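Local coordinates for pseudoperoxidase (Leishmania major, PDB 5VIA), which binds heme b with cysteine and histidine as axial iron ligands and belongs to the peroxidase family, though it is probably a pseudoperoxidase, at residues A[158-163]-A[181-186]; A[101-106]-A[268-273]; A[12-17]-A[79-84]. All blocks are in the same frame, centred on the assembly; numbering follows the deposited sequence.

Contact 1 of 3, residues A[158-163]-A[181-186]; sequences CHSVGE and YTLNNR. With HEM (protoporphyrin IX containing Fe), chain B.
In the wall of the heme pocket that supplies the iron ligand His159, Ser160 and Val161 lie against segment 181-186. His159 NE2 binds the heme iron at 2.3 Å, Cys60 holds the other axial place, and ND1 is hydrogen-bonded to Glu243, a pairing reminiscent of the histidine-carboxylate couple of peroxidases. Val161 sends CG1 onto the 182-183 peptide, 3.4 Å from Leu183 N, a flat surface that suits a small branched side chain. Ser160 OG, in the crowded position between N and carbonyl carbon (chi1 68°), bonds mainly to Ala157 O and takes only a weak bond from Asn184 N at 3.4 Å. A water adds a second tie, donating to Ser160 O (2.7 Å) and accepting from Thr182 N (2.9 Å). Gly162, with positive phi, brings a bare CA to the propionate, and Glu163 N donates to heme O2D at 3.0 Å. Cys158 SG lies between heme CAC, at 3.5 Å, and Leu183 CD1. Helix 33-49 touches this layer through Ile38, on which Cys158 and Leu183 both rest, and helix 263-279 does so through Phe270 and Trp266.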
loop_
_atom_site.group_PDB
_atom_site.type_symbol
_atom_site.label_atom_id
_atom_site.label_comp_id
_atom_site.label_asym_id
_atom_site.label_seq_id
_atom_site.Cartn_x
_atom_site.Cartn_y
_atom_site.Cartn_z
ATOM N N CYS A 158 3.983 -1.832 -4.821
ATOM C CA CYS A 158 4.272 -1.154 -3.555
ATOM C C CYS A 158 5.013 -2.092 -2.612
ATOM O O CYS A 158 5.656 -1.642 -1.676
ATOM C CB CYS A 158 3.009 -0.640 -2.871
ATOM S SG CYS A 158 2.224 0.758 -3.733
ATOM N N HIS A 159 4.912 -3.396 -2.848
ATOM C CA HIS A 159 5.669 -4.371 -2.043
ATOM C C HIS A 159 7.166 -4.377 -2.349
ATOM O O HIS A 159 7.945 -5.104 -1.711
ATOM C CB HIS A 159 5.088 -5.763 -2.235
ATOM C CG HIS A 159 3.828 -5.993 -1.464
ATOM N ND1 HIS A 159 3.079 -7.143 -1.584
ATOM C CD2 HIS A 159 3.193 -5.222 -0.551
ATOM C CE1 HIS A 159 2.041 -7.077 -0.775
ATOM N NE2 HIS A 159 2.085 -5.921 -0.143
ATOM N N SER A 160 7.580 -3.571 -3.320
ATOM C CA SER A 160 9.001 -3.454 -3.612
ATOM C C SER A 160 9.688 -2.524 -2.603
ATOM O O SER A 160 10.912 -2.450 -2.572
ATOM C CB SER A 160 9.208 -2.958 -5.037
ATOM O OG SER A 160 8.758 -1.629 -5.141
ATOM N N VAL A 161 8.901 -1.839 -1.767
ATOM C CA VAL A 161 9.465 -1.005 -0.695
ATOM C C VAL A 161 8.916 -1.429 0.667
ATOM O O VAL A 161 7.993 -2.250 0.748
ATOM C CB VAL A 161 9.151 0.497 -0.897
ATOM C CG1 VAL A 161 9.813 1.031 -2.163
ATOM C CG2 VAL A 161 7.648 0.731 -0.936
ATOM N N GLY A 162 9.472 -0.857 1.730
ATOM C CA GLY A 162 8.998 -1.119 3.078
ATOM C C GLY A 162 9.534 -2.400 3.680
ATOM O O GLY A 162 10.394 -3.057 3.098
ATOM N N GLU A 163 9.031 -2.760 4.856
ATOM C CA GLU A 163 9.454 -3.989 5.506
ATOM C C GLU A 163 8.390 -4.514 6.459
ATOM O O GLU A 163 7.342 -3.891 6.652
ATOM C CB GLU A 163 10.766 -3.763 6.264
ATOM C CG GLU A 163 10.752 -2.553 7.159
ATOM C CD GLU A 163 12.119 -2.244 7.729
ATOM O OE1 GLU A 163 12.638 -3.030 8.542
ATOM O OE2 GLU A 163 12.698 -1.211 7.352
ATOM N N TYR A 181 13.914 0.704 -0.464
ATOM C CA TYR A 181 13.865 2.140 -0.740
ATOM C C TYR A 181 13.612 2.594 -2.181
ATOM O O TYR A 181 13.623 3.793 -2.434
ATOM C CB TYR A 181 15.107 2.835 -0.170
ATOM C CG TYR A 181 15.239 2.680 1.333
ATOM C CD1 TYR A 181 14.253 3.168 2.191
ATOM C CD2 TYR A 181 16.343 2.050 1.889
ATOM C CE1 TYR A 181 14.373 3.035 3.572
ATOM C CE2 TYR A 181 16.473 1.916 3.257
ATOM C CZ TYR A 181 15.482 2.406 4.093
ATOM O OH TYR A 181 15.614 2.261 5.460
ATOM N N THR A 182 13.354 1.666 -3.107
ATOM C CA THR A 182 13.015 2.052 -4.491
ATOM C C THR A 182 11.712 1.399 -4.945
ATOM O O THR A 182 11.625 0.162 -5.032
ATOM C CB THR A 182 14.148 1.703 -5.475
ATOM O OG1 THR A 182 15.372 2.296 -5.018
ATOM C CG2 THR A 182 13.855 2.241 -6.849
ATOM N N LEU A 183 10.697 2.214 -5.228
ATOM C CA LEU A 183 9.414 1.663 -5.658
ATOM C C LEU A 183 9.417 1.540 -7.179
ATOM O O LEU A 183 9.134 2.502 -7.896
ATOM C CB LEU A 183 8.239 2.519 -5.174
ATOM C CG LEU A 183 6.867 1.843 -5.006
ATOM C CD1 LEU A 183 5.840 2.798 -4.397
ATOM C CD2 LEU A 183 6.333 1.280 -6.321
ATOM N N ASN A 184 9.754 0.352 -7.656
ATOM C CA ASN A 184 9.730 0.070 -9.090
ATOM C C ASN A 184 9.212 -1.337 -9.368
ATOM O O ASN A 184 8.624 -1.967 -8.493
ATOM C CB ASN A 184 11.107 0.292 -9.717
ATOM C CG ASN A 184 12.163 -0.641 -9.157
ATOM O OD1 ASN A 184 11.850 -1.637 -8.494
ATOM N ND2 ASN A 184 13.426 -0.320 -9.415
ATOM N N ASN A 185 9.446 -1.826 -10.581
ATOM C CA ASN A 185 8.895 -3.115 -11.001
ATOM C C ASN A 185 9.753 -4.314 -10.595
ATOM O O ASN A 185 9.587 -5.410 -11.126
ATOM C CB ASN A 185 8.687 -3.127 -12.516
ATOM C CG ASN A 185 9.981 -2.977 -13.281
ATOM O OD1 ASN A 185 10.943 -2.403 -12.776
ATOM N ND2 ASN A 185 10.018 -3.501 -14.506
ATOM N N ARG A 186 10.673 -4.112 -9.657
ATOM C CA ARG A 186 11.542 -5.207 -9.237
ATOM C C ARG A 186 10.730 -6.317 -8.564
ATOM O O ARG A 186 11.090 -7.484 -8.633
ATOM C CB ARG A 186 12.644 -4.693 -8.300
ATOM C CG ARG A 186 13.817 -5.659 -8.178
ATOM C CD ARG A 186 15.028 -5.038 -7.466
ATOM N NE ARG A 186 15.901 -6.102 -6.967
ATOM C CZ ARG A 186 15.690 -6.748 -5.823
ATOM N NH1 ARG A 186 14.654 -6.425 -5.062
ATOM N NH2 ARG A 186 16.507 -7.715 -5.448
HETATM C CHA HEM B . 3.440 -4.274 3.691
HETATM C CHB HEM B . 0.660 -8.088 2.474
HETATM C CHC HEM B . -1.809 -5.137 -0.488
HETATM C CHD HEM B . 1.433 -1.558 0.184
HETATM C C1A HEM B . 2.845 -5.511 3.660
HETATM C C2A HEM B . 3.146 -6.584 4.582
HETATM C C3A HEM B . 2.388 -7.630 4.265
HETATM C C4A HEM B . 1.571 -7.267 3.110
HETATM C CMA HEM B . 2.376 -8.994 4.980
HETATM C CAA HEM B . 4.138 -6.493 5.762
HETATM C CBA HEM B . 3.373 -5.675 6.821
HETATM C CGA HEM B . 4.172 -5.447 8.086
HETATM O O1A HEM B . 4.524 -6.448 8.759
HETATM O O2A HEM B . 4.424 -4.262 8.439
HETATM C C1B HEM B . -0.286 -7.637 1.576
HETATM C C2B HEM B . -1.333 -8.411 0.949
HETATM C C3B HEM B . -2.042 -7.607 0.142
HETATM C C4B HEM B . -1.430 -6.280 0.194
HETATM C CMB HEM B . -1.597 -9.901 1.214
HETATM C CAB HEM B . -3.253 -8.088 -0.697
HETATM C CBB HEM B . -4.245 -7.266 -1.053
HETATM C C1C HEM B . -1.157 -3.921 -0.581
HETATM C C2C HEM B . -1.544 -2.779 -1.421
HETATM C C3C HEM B . -0.633 -1.788 -1.220
HETATM C C4C HEM B . 0.344 -2.278 -0.259
HETATM C CMC HEM B . -2.797 -2.768 -2.340
HETATM C CAC HEM B . -0.506 -0.354 -1.784
HETATM C CBC HEM B . -1.450 0.228 -2.537
HETATM C C1D HEM B . 2.294 -1.952 1.179
HETATM C C2D HEM B . 3.426 -1.185 1.657
HETATM C C3D HEM B . 4.057 -2.034 2.752
HETATM C C4D HEM B . 3.240 -3.229 2.823
HETATM C CMD HEM B . 3.896 0.202 1.166
HETATM C CAD HEM B . 5.291 -1.672 3.619
HETATM C CBD HEM B . 4.722 -0.893 4.812
HETATM C CGD HEM B . 5.803 -0.495 5.787
HETATM O O1D HEM B . 5.459 -0.028 6.914
HETATM O O2D HEM B . 6.999 -0.652 5.436
HETATM N NA HEM B . 1.882 -5.962 2.764
HETATM N NB HEM B . -0.366 -6.350 1.089
HETATM N NC HEM B . 0.007 -3.573 0.113
HETATM N ND HEM B . 2.224 -3.156 1.876
HETATM FE FE HEM B . 0.908 -4.772 1.518
HETATM O O HOH W 1 13.253 -1.211 -3.221
HETATM O O HOH W 2 13.472 2.091 6.857
#

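Contact 2 of 3, residues A[101-106]-A[268-273]; sequences NGPYEA and EQFQSA
Gln271 and Phe270, successive residues of helix 263-279, hold the chain around Pro103, one with its amide and the other with its ring. The tight part is mostly apolar, but encloses one carbonyl oxygen. Pro103 CG meets the CD2-CE2 flank of the Phe270 ring, 3.6 Å from CD2, and the two side chains cross at about a right angle. Pro103 O approaches the edge of the same ring, near its plane, 3.6 Å from CE2. This oxygen is buried without a polar partner; the ring C-H groups and Gln271 CG, 3.5 Å away, may offset its charge only slightly. Phenylalanine suits the inner position because its ring also reaches Trp266 and Ile97.

Gln271 completes the tight part. Its CG is set beside the backbone N (chi1 -63°), and the extended chain beyond it carries OE1 to the start of helix 105-109. There OE1 accepts from Ala106 N at 2.8 Å, with the donor tilted 28° from the carbonyl plane, and more weakly from Ile107 N. A neutral amide can thus serve first-turn N-H groups that have no helical acceptor before them.

The solvent side is looser. Ala106, partly exposed, adds only a methyl, 3.3 Å from OE1. Glu105 is exposed and barely joins in: it folds back over a face of the Tyr104 ring, and its OE1 accepts from Tyr104 N at 3.1 Å.

The arrangement is a short connection between helices 85-99 and 105-109, packed on helix 263-279, with a glutamine accepting from first-turn N-H groups of helix 105-109. Asn101, at positive phi, is the C-prime residue of the Schellman motif that ends helix 85-99, and Tyr104 takes the next N-cap position. Phe270, whose side chain comes within about 6 Å of the heme and packs on Cys158, places the connection next to the heme pocket.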
loop_
_atom_site.group_PDB
_atom_site.type_symbol
_atom_site.label_atom_id
_atom_site.label_comp_id
_atom_site.label_asym_id
_atom_site.label_seq_id
_atom_site.Cartn_x
_atom_site.Cartn_y
_atom_site.Cartn_z
ATOM N N ASN A 101 11.494 7.194 -4.820
ATOM C CA ASN A 101 11.878 7.173 -6.235
ATOM C C ASN A 101 10.851 6.462 -7.115
ATOM O O ASN A 101 11.204 5.873 -8.134
ATOM C CB ASN A 101 13.264 6.535 -6.413
ATOM C CG ASN A 101 14.024 7.101 -7.604
ATOM O OD1 ASN A 101 13.647 8.144 -8.154
ATOM N ND2 ASN A 101 15.111 6.423 -8.004
ATOM N N GLY A 102 9.584 6.522 -6.718
ATOM C CA GLY A 102 8.528 5.855 -7.461
ATOM C C GLY A 102 7.873 6.763 -8.485
ATOM O O GLY A 102 8.173 7.958 -8.556
ATOM N N PRO A 103 6.999 6.191 -9.321
ATOM C CA PRO A 103 6.301 7.023 -10.303
ATOM C C PRO A 103 5.109 7.702 -9.642
ATOM O O PRO A 103 4.163 7.021 -9.238
ATOM C CB PRO A 103 5.833 6.005 -11.355
ATOM C CG PRO A 103 5.699 4.712 -10.605
ATOM C CD PRO A 103 6.766 4.748 -9.529
ATOM N N TYR A 104 5.147 9.028 -9.541
ATOM C CA TYR A 104 4.096 9.758 -8.830
ATOM C C TYR A 104 3.625 11.001 -9.583
ATOM O O TYR A 104 2.673 11.657 -9.159
ATOM C CB TYR A 104 4.604 10.183 -7.451
ATOM C CG TYR A 104 5.588 11.319 -7.537
ATOM C CD1 TYR A 104 6.928 11.078 -7.781
ATOM C CD2 TYR A 104 5.172 12.640 -7.396
ATOM C CE1 TYR A 104 7.823 12.105 -7.875
ATOM C CE2 TYR A 104 6.066 13.673 -7.498
ATOM C CZ TYR A 104 7.387 13.395 -7.728
ATOM O OH TYR A 104 8.280 14.416 -7.822
ATOM N N GLU A 105 4.305 11.339 -10.674
ATOM C CA GLU A 105 4.072 12.608 -11.366
ATOM C C GLU A 105 2.649 12.781 -11.906
ATOM O O GLU A 105 2.045 13.844 -11.753
ATOM C CB GLU A 105 5.099 12.797 -12.489
ATOM C CG GLU A 105 6.533 13.092 -12.015
ATOM C CD GLU A 105 7.379 11.839 -11.758
ATOM O OE1 GLU A 105 6.812 10.734 -11.578
ATOM O OE2 GLU A 105 8.630 11.974 -11.737
ATOM N N ALA A 106 2.124 11.736 -12.543
ATOM C CA ALA A 106 0.742 11.733 -13.020
ATOM C C ALA A 106 -0.252 11.686 -11.864
ATOM O O ALA A 106 -1.308 12.320 -11.922
ATOM C CB ALA A 106 0.509 10.564 -13.957
ATOM N N GLU A 268 2.623 3.423 -15.966
ATOM C CA GLU A 268 1.343 3.975 -16.402
ATOM C C GLU A 268 0.193 3.362 -15.613
ATOM O O GLU A 268 -0.660 4.077 -15.072
ATOM C CB GLU A 268 1.141 3.707 -17.893
ATOM C CG GLU A 268 -0.214 4.141 -18.402
ATOM C CD GLU A 268 -0.475 3.664 -19.813
ATOM O OE1 GLU A 268 -0.488 4.517 -20.730
ATOM O OE2 GLU A 268 -0.671 2.439 -20.000
ATOM N N GLN A 269 0.180 2.034 -15.545
ATOM C CA GLN A 269 -0.879 1.300 -14.854
ATOM C C GLN A 269 -0.856 1.555 -13.340
ATOM O O GLN A 269 -1.905 1.631 -12.691
ATOM C CB GLN A 269 -0.745 -0.192 -15.168
ATOM C CG GLN A 269 -0.932 -0.497 -16.658
ATOM C CD GLN A 269 -2.341 -0.167 -17.119
ATOM O OE1 GLN A 269 -3.309 -0.455 -16.411
ATOM N NE2 GLN A 269 -2.469 0.442 -18.305
ATOM N N PHE A 270 0.345 1.695 -12.786
ATOM C CA PHE A 270 0.498 1.957 -11.360
ATOM C C PHE A 270 -0.161 3.273 -10.981
ATOM O O PHE A 270 -0.917 3.345 -10.017
ATOM C CB PHE A 270 1.995 2.014 -10.979
ATOM C CG PHE A 270 2.233 2.384 -9.539
ATOM C CD1 PHE A 270 2.142 1.428 -8.546
ATOM C CD2 PHE A 270 2.528 3.697 -9.179
ATOM C CE1 PHE A 270 2.347 1.764 -7.206
ATOM C CE2 PHE A 270 2.742 4.044 -7.840
ATOM C CZ PHE A 270 2.653 3.070 -6.858
ATOM N N GLN A 271 0.132 4.321 -11.738
ATOM C CA GLN A 271 -0.358 5.643 -11.378
ATOM C C GLN A 271 -1.860 5.700 -11.565
ATOM O O GLN A 271 -2.573 6.310 -10.762
ATOM C CB GLN A 271 0.371 6.735 -12.177
ATOM C CG GLN A 271 1.879 6.776 -11.861
ATOM C CD GLN A 271 2.592 7.933 -12.519
ATOM O OE1 GLN A 271 2.608 9.042 -11.988
ATOM N NE2 GLN A 271 3.204 7.680 -13.670
ATOM N N SER A 272 -2.350 5.038 -12.605
ATOM C CA SER A 272 -3.785 4.979 -12.819
ATOM C C SER A 272 -4.488 4.236 -11.678
ATOM O O SER A 272 -5.522 4.684 -11.166
ATOM C CB SER A 272 -4.089 4.327 -14.171
ATOM O OG SER A 272 -5.461 4.023 -14.246
ATOM N N ALA A 273 -3.918 3.106 -11.268
ATOM C CA ALA A 273 -4.464 2.341 -10.149
ATOM C C ALA A 273 -4.409 3.130 -8.845
ATOM O O ALA A 273 -5.380 3.152 -8.074
ATOM C CB ALA A 273 -3.705 1.026 -9.982
#

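Contact 3 of 3, residues A[12-17]-A[79-84]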
loop_
_atom_site.group_PDB
_atom_site.type_symbol
_atom_site.label_atom_id
_atom_site.label_comp_id
_atom_site.label_asym_id
_atom_site.label_seq_id
_atom_site.Cartn_x
_atom_site.Cartn_y
_atom_site.Cartn_z
ATOM N N PRO A 12 -8.544 25.411 -3.591
ATOM C CA PRO A 12 -7.820 24.867 -2.437
ATOM C C PRO A 12 -7.080 26.015 -1.751
ATOM O O PRO A 12 -6.680 26.957 -2.433
ATOM C CB PRO A 12 -6.829 23.879 -3.072
ATOM C CG PRO A 12 -6.783 24.236 -4.531
ATOM C CD PRO A 12 -8.132 24.786 -4.859
ATOM N N LYS A 13 -6.925 25.962 -0.432
ATOM C CA LYS A 13 -6.226 27.024 0.286
ATOM C C LYS A 13 -4.725 26.923 0.051
ATOM O O LYS A 13 -4.018 27.931 0.003
ATOM C CB LYS A 13 -6.533 26.957 1.784
ATOM C CG LYS A 13 -5.907 28.087 2.588
ATOM C CD LYS A 13 -6.352 28.060 4.040
ATOM C CE LYS A 13 -6.386 29.463 4.617
ATOM N NZ LYS A 13 -5.099 30.172 4.388
ATOM N N TYR A 14 -4.253 25.691 -0.119
ATOM C CA TYR A 14 -2.827 25.417 -0.246
ATOM C C TYR A 14 -2.459 24.828 -1.599
ATOM O O TYR A 14 -3.316 24.318 -2.326
ATOM C CB TYR A 14 -2.388 24.439 0.842
ATOM C CG TYR A 14 -2.891 24.805 2.208
ATOM C CD1 TYR A 14 -2.421 25.937 2.855
ATOM C CD2 TYR A 14 -3.840 24.023 2.853
ATOM C CE1 TYR A 14 -2.878 26.287 4.106
ATOM C CE2 TYR A 14 -4.301 24.361 4.102
ATOM C CZ TYR A 14 -3.818 25.496 4.728
ATOM O OH TYR A 14 -4.270 25.849 5.984
ATOM N N ALA A 15 -1.172 24.895 -1.921
ATOM C CA ALA A 15 -0.630 24.194 -3.078
ATOM C C ALA A 15 -0.332 22.755 -2.686
ATOM O O ALA A 15 0.276 22.508 -1.641
ATOM C CB ALA A 15 0.627 24.878 -3.562
ATOM N N ARG A 16 -0.751 21.810 -3.524
ATOM C CA ARG A 16 -0.573 20.390 -3.239
ATOM C C ARG A 16 0.899 19.980 -3.136
ATOM O O ARG A 16 1.223 19.007 -2.451
ATOM C CB ARG A 16 -1.297 19.541 -4.292
ATOM C CG ARG A 16 -0.794 19.760 -5.713
ATOM C CD ARG A 16 -1.676 19.076 -6.752
ATOM N NE ARG A 16 -1.305 19.501 -8.106
ATOM C CZ ARG A 16 -2.002 19.218 -9.202
ATOM N NH1 ARG A 16 -3.122 18.509 -9.115
ATOM N NH2 ARG A 16 -1.582 19.653 -10.382
ATOM N N GLU A 17 1.785 20.720 -3.801
ATOM C CA GLU A 17 3.213 20.406 -3.776
ATOM C C GLU A 17 3.860 20.812 -2.458
ATOM O O GLU A 17 4.873 20.231 -2.054
ATOM C CB GLU A 17 3.956 21.084 -4.930
ATOM C CG GLU A 17 3.147 21.247 -6.197
ATOM C CD GLU A 17 2.311 22.507 -6.178
ATOM O OE1 GLU A 17 2.798 23.541 -5.663
ATOM O OE2 GLU A 17 1.163 22.458 -6.668
ATOM N N THR A 79 0.091 21.946 10.282
ATOM C CA THR A 79 0.778 22.796 9.317
ATOM C C THR A 79 -0.199 23.315 8.266
ATOM O O THR A 79 -0.158 24.490 7.885
ATOM C CB THR A 79 1.909 22.015 8.614
ATOM O OG1 THR A 79 2.832 21.518 9.595
ATOM C CG2 THR A 79 2.648 22.901 7.630
ATOM N N TYR A 80 -1.079 22.427 7.807
ATOM C CA TYR A 80 -2.109 22.776 6.831
ATOM C C TYR A 80 -3.533 22.610 7.379
ATOM O O TYR A 80 -4.274 21.730 6.942
ATOM C CB TYR A 80 -1.922 21.964 5.539
ATOM C CG TYR A 80 -0.558 22.168 4.912
ATOM C CD1 TYR A 80 -0.280 23.310 4.175
ATOM C CD2 TYR A 80 0.456 21.234 5.081
ATOM C CE1 TYR A 80 0.959 23.516 3.612
ATOM C CE2 TYR A 80 1.703 21.428 4.518
ATOM C CZ TYR A 80 1.947 22.573 3.783
ATOM O OH TYR A 80 3.185 22.779 3.219
ATOM N N PRO A 81 -3.934 23.480 8.323
ATOM C CA PRO A 81 -5.325 23.468 8.794
ATOM C C PRO A 81 -6.215 23.874 7.625
ATOM O O PRO A 81 -5.663 24.247 6.601
ATOM C CB PRO A 81 -5.330 24.554 9.869
ATOM C CG PRO A 81 -4.277 25.503 9.434
ATOM C CD PRO A 81 -3.196 24.649 8.834
ATOM N N ALA A 82 -7.535 23.789 7.743
ATOM C CA ALA A 82 -8.429 24.121 6.619
ATOM C C ALA A 82 -8.393 23.122 5.467
ATOM O O ALA A 82 -9.246 23.167 4.579
ATOM C CB ALA A 82 -8.193 25.552 6.096
ATOM N N SER A 83 -7.403 22.235 5.461
ATOM C CA SER A 83 -7.451 21.081 4.576
ATOM C C SER A 83 -8.121 19.942 5.320
ATOM O O SER A 83 -8.027 19.859 6.542
ATOM C CB SER A 83 -6.047 20.657 4.153
ATOM O OG SER A 83 -6.095 19.418 3.468
ATOM N N SER A 84 -8.809 19.066 4.598
ATOM C CA SER A 84 -9.346 17.872 5.227
ATOM C C SER A 84 -8.193 16.915 5.505
ATOM O O SER A 84 -7.184 16.909 4.785
ATOM C CB SER A 84 -10.398 17.203 4.344
ATOM O OG SER A 84 -9.796 16.442 3.307
#
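Tyr14 offers one face of its ring to Tyr80, whose edge is directed into it. The pair is an edge-to-face (T-shaped) stack, with ring centroids 5.0 Å apart and planes at 72°. Tyr80 CD1 is the leading atom, 3.5 Å above the Tyr14 plane and displaced toward the rim, nearest CG and CD1. The same face also receives Tyr80 CB in a CH-pi contact, 4.1 Å from the ring centroid. In Tyr14 a chi1 of -47° sets CG anti to the carbonyl carbon, beside the backbone N, on the side of the 79-84 turn. The opposite face is lined by its own neighbour, Lys13 CG, 3.8 Å above the plane.

The rest of the turn wraps round the rim of Tyr14. Ser83 N lies at the ring edge near its plane, and Ser83 CB is 4.1 Å from CE2. The phenolic end is modelled implausibly close to Pro81 O, so the chemistry there remains doubtful. Farther out, the aliphatic part of Lys13 lies against Ala82, with CD 3.7 Å from CB; a lysine can give its methylenes to a methyl while keeping its charge at the exposed surface. Tyrosine suits position 80 because its ring packs while its hydroxyl bonds to Ser22 of helix 16-29, a second link between the same two parts of the chain.

Tyr80 is the first residue to leave helix 67-79. Ala82 takes a positive phi within the turn, which a weak bond from Ser83 N to Tyr80 O spans (3.5 Å). Ser84 OG then accepts from Asp87 N. The arrangement is thus a short inter-helical turn between helices 67-79 and 85-99, with a serine N-cap, against which the N-terminal arm leading into helix 16-29 packs through an aromatic pair.

How the contacts relate
Contacts 1 and 2 adjoin: Cys158 SG lies 3.6 Å from Phe270 CE1, and Leu183 O is 3.6 Å from Pro103 CD. Along the chain, contact 1 is nested inside the loop closed by contact 2. Both are partly buried, but contact 1 is built round heme ligation and buried loops, whereas contact 2 joins an apolar inner side to an amide that serves a helix start. Contact 3 is a surface contact, its nearest atoms about 17 Å from contact 1 and about 7 Å from contact 2, and it relies on aromatic stacking. Helix 85-99 connects contacts 2 and 3: contact 3 contains its N-cap, contact 2 its Schellman end.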